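Local coordinates for protein UDP-glucose 4-epimerase (Brucella ovis, PDB 4WOK) that probably interconverts UDP-glucose and UDP-galactose by inverting the sugar at C4, using a bound NAD as cofactor, at residues Phe312-Val315 with Tyr316-Leu319. The protein carries 2 engineered substitutions. Sequence-based numbering, arbitrary orientation.
Sequences FHTV and YSDL
Between Thr-314 and Asp-318 the backbone turns from an extended course through three residues with psi near zero, Val-315, Tyr-316 and Ser-317, before Asp-318 becomes extended again at the N-cap of helix 319-326. No direct hydrogen bond joins residues 312-315 to 316-319; two waters bridge them instead. One lies between Thr-314 OG1 and the backbone N of Ser-317, accepting from that N at 2.9 Å. The other donates to Val-315 O at 2.9 Å and, at 3.2 Å, to Asp-318 OD1. The Asp-318 side chain caps a backbone N of the helix, and its OD2 is hydrogen-bonded to Thr-321 OG1 in the first turn. On the outer side, the side chains of Val-315 and Tyr-316 run alongside each other, and Val-315 CG2 sits over one face of the tyrosine ring, 3.7 Å from its centroid and 18° off the normal, a CH-pi contact displaced toward CD2 and CE2. With CG1 anti to the carbonyl carbon (chi1 -58°), CG2 falls between the backbone N and C and is turned onto the ring. On the inner side, Thr-314 CG2 packs against Ser-317 OG at 3.6 Å, while that buried hydroxyl is hydrogen-bonded to Asp-238 OD2 and His-235 N. Asp-238 also accepts from Val-315 N through OD1 and Tyr-316 N through OD2, pinning this link between helices 304-310 and 319-326 onto the end of strand 230-235 and the start of helix 236-251.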
ATOM      1  N   PHE A 312      -5.725 -15.799   3.274  1.00 47.35           N
ATOM      2  CA  PHE A 312      -5.132 -15.034   2.171  1.00 38.07           C
ATOM      3  C   PHE A 312      -3.780 -15.557   1.684  1.00 38.57           C
ATOM      4  O   PHE A 312      -2.846 -15.702   2.465  1.00 46.47           O
ATOM      5  CB  PHE A 312      -4.959 -13.568   2.578  1.00 37.02           C
ATOM      6  CG  PHE A 312      -4.185 -12.758   1.578  1.00 36.49           C
ATOM      7  CD1 PHE A 312      -4.768 -12.353   0.390  1.00 36.15           C
ATOM      8  CD2 PHE A 312      -2.875 -12.392   1.824  1.00 36.38           C
ATOM      9  CE1 PHE A 312      -4.047 -11.609  -0.539  1.00 35.71           C
ATOM     10  CE2 PHE A 312      -2.157 -11.648   0.897  1.00 35.96           C
ATOM     11  CZ  PHE A 312      -2.743 -11.263  -0.280  1.00 35.63           C
ATOM     12  N   HIS A 313      -3.695 -15.824   0.381  1.00 40.97           N
ATOM     13  CA  HIS A 313      -2.433 -16.112  -0.304  1.00 41.36           C
ATOM     14  C   HIS A 313      -2.326 -15.211  -1.523  1.00 38.50           C
ATOM     15  O   HIS A 313      -3.333 -14.948  -2.181  1.00 38.19           O
ATOM     16  CB  HIS A 313      -2.348 -17.584  -0.744  1.00 45.51           C
ATOM     17  CG  HIS A 313      -2.728 -18.552   0.327  1.00 46.86           C
ATOM     18  ND1 HIS A 313      -4.037 -18.911   0.573  1.00 54.49           N
ATOM     19  CD2 HIS A 313      -1.975 -19.219   1.233  1.00 49.89           C
ATOM     20  CE1 HIS A 313      -4.072 -19.766   1.580  1.00 55.76           C
ATOM     21  NE2 HIS A 313      -2.837 -19.967   1.999  1.00 58.48           N
ATOM     22  N   THR A 314      -1.123 -14.740  -1.836  1.00 42.90           N
ATOM     23  CA  THR A 314      -0.928 -14.006  -3.080  1.00 46.47           C
ATOM     24  C   THR A 314      -1.074 -14.955  -4.258  1.00 49.06           C
ATOM     25  O   THR A 314      -0.634 -16.098  -4.187  1.00 39.48           O
ATOM     26  CB  THR A 314       0.456 -13.323  -3.156  1.00 40.97           C
ATOM     27  OG1 THR A 314       1.483 -14.266  -2.843  1.00 43.20           O
ATOM     28  CG2 THR A 314       0.533 -12.164  -2.178  1.00 39.94           C
ATOM     29  N   VAL A 315      -1.702 -14.493  -5.335  1.00 38.18           N
ATOM     30  CA  VAL A 315      -1.779 -15.311  -6.542  1.00 43.66           C
ATOM     31  C   VAL A 315      -1.286 -14.548  -7.766  1.00 42.89           C
ATOM     32  O   VAL A 315      -1.202 -15.112  -8.845  1.00 38.92           O
ATOM     33  CB  VAL A 315      -3.217 -15.820  -6.811  1.00 46.33           C
ATOM     34  CG1 VAL A 315      -3.725 -16.632  -5.628  1.00 47.97           C
ATOM     35  CG2 VAL A 315      -4.162 -14.672  -7.115  1.00 39.54           C
ATOM     36  N   TYR A 316      -0.947 -13.272  -7.596  1.00 37.58           N
ATOM     37  CA  TYR A 316      -0.463 -12.462  -8.716  1.00 37.19           C
ATOM     38  C   TYR A 316       0.923 -11.867  -8.467  1.00 37.05           C
ATOM     39  O   TYR A 316       1.390 -11.029  -9.240  1.00 37.63           O
ATOM     40  CB  TYR A 316      -1.437 -11.310  -9.018  1.00 36.27           C
ATOM     41  CG  TYR A 316      -2.847 -11.715  -9.398  1.00 37.13           C
ATOM     42  CD1 TYR A 316      -3.107 -12.376 -10.589  1.00 49.72           C
ATOM     43  CD2 TYR A 316      -3.923 -11.401  -8.580  1.00 35.92           C
ATOM     44  CE1 TYR A 316      -4.399 -12.736 -10.945  1.00 49.91           C
ATOM     45  CE2 TYR A 316      -5.215 -11.754  -8.926  1.00 42.25           C
ATOM     46  CZ  TYR A 316      -5.451 -12.417 -10.108  1.00 48.13           C
ATOM     47  OH  TYR A 316      -6.739 -12.768 -10.451  1.00 52.45           O
ATOM     48  N   SER A 317       1.581 -12.281  -7.393  1.00 37.39           N
ATOM     49  CA  SER A 317       2.771 -11.569  -6.963  1.00 38.29           C
ATOM     50  C   SER A 317       4.088 -12.253  -7.337  1.00 41.46           C
ATOM     51  O   SER A 317       5.126 -11.989  -6.728  1.00 39.87           O
ATOM     52  CB  SER A 317       2.709 -11.333  -5.459  1.00 36.90           C
ATOM     53  OG  SER A 317       1.665 -10.421  -5.140  1.00 36.03           O
ATOM     54  N   ASP A 318       4.055 -13.113  -8.348  1.00 38.65           N
ATOM     55  CA  ASP A 318       5.296 -13.588  -8.944  1.00 42.95           C
ATOM     56  C   ASP A 318       5.923 -12.426  -9.724  1.00 42.45           C
ATOM     57  O   ASP A 318       5.206 -11.602 -10.295  1.00 40.49           O
ATOM     58  CB  ASP A 318       5.039 -14.797  -9.846  1.00 51.87           C
ATOM     59  CG  ASP A 318       3.923 -14.547 -10.836  1.00 60.18           C
ATOM     60  OD1 ASP A 318       2.740 -14.531 -10.421  1.00 63.42           O
ATOM     61  OD2 ASP A 318       4.234 -14.360 -12.030  1.00 63.06           O
ATOM     62  N   LEU A 319       7.249 -12.339  -9.728  1.00 42.63           N
ATOM     63  CA  LEU A 319       7.934 -11.204 -10.353  1.00 39.45           C
ATOM     64  C   LEU A 319       7.473 -10.972 -11.789  1.00 40.42           C
ATOM     65  O   LEU A 319       7.219  -9.841 -12.199  1.00 38.36           O
ATOM     66  CB  LEU A 319       9.448 -11.414 -10.321  1.00 39.49           C
ATOM     67  CG  LEU A 319      10.261 -10.268 -10.924  1.00 47.71           C
ATOM     68  CD1 LEU A 319       9.951  -8.947 -10.224  1.00 40.16           C
ATOM     69  CD2 LEU A 319      11.744 -10.582 -10.852  1.00 51.53           C
TER
HETATM   70  O   HOH W   1       1.958 -14.704  -5.870  1.00 41.01           O
HETATM   71  O   HOH W   2      -0.220 -14.836 -11.565  1.00 49.51           O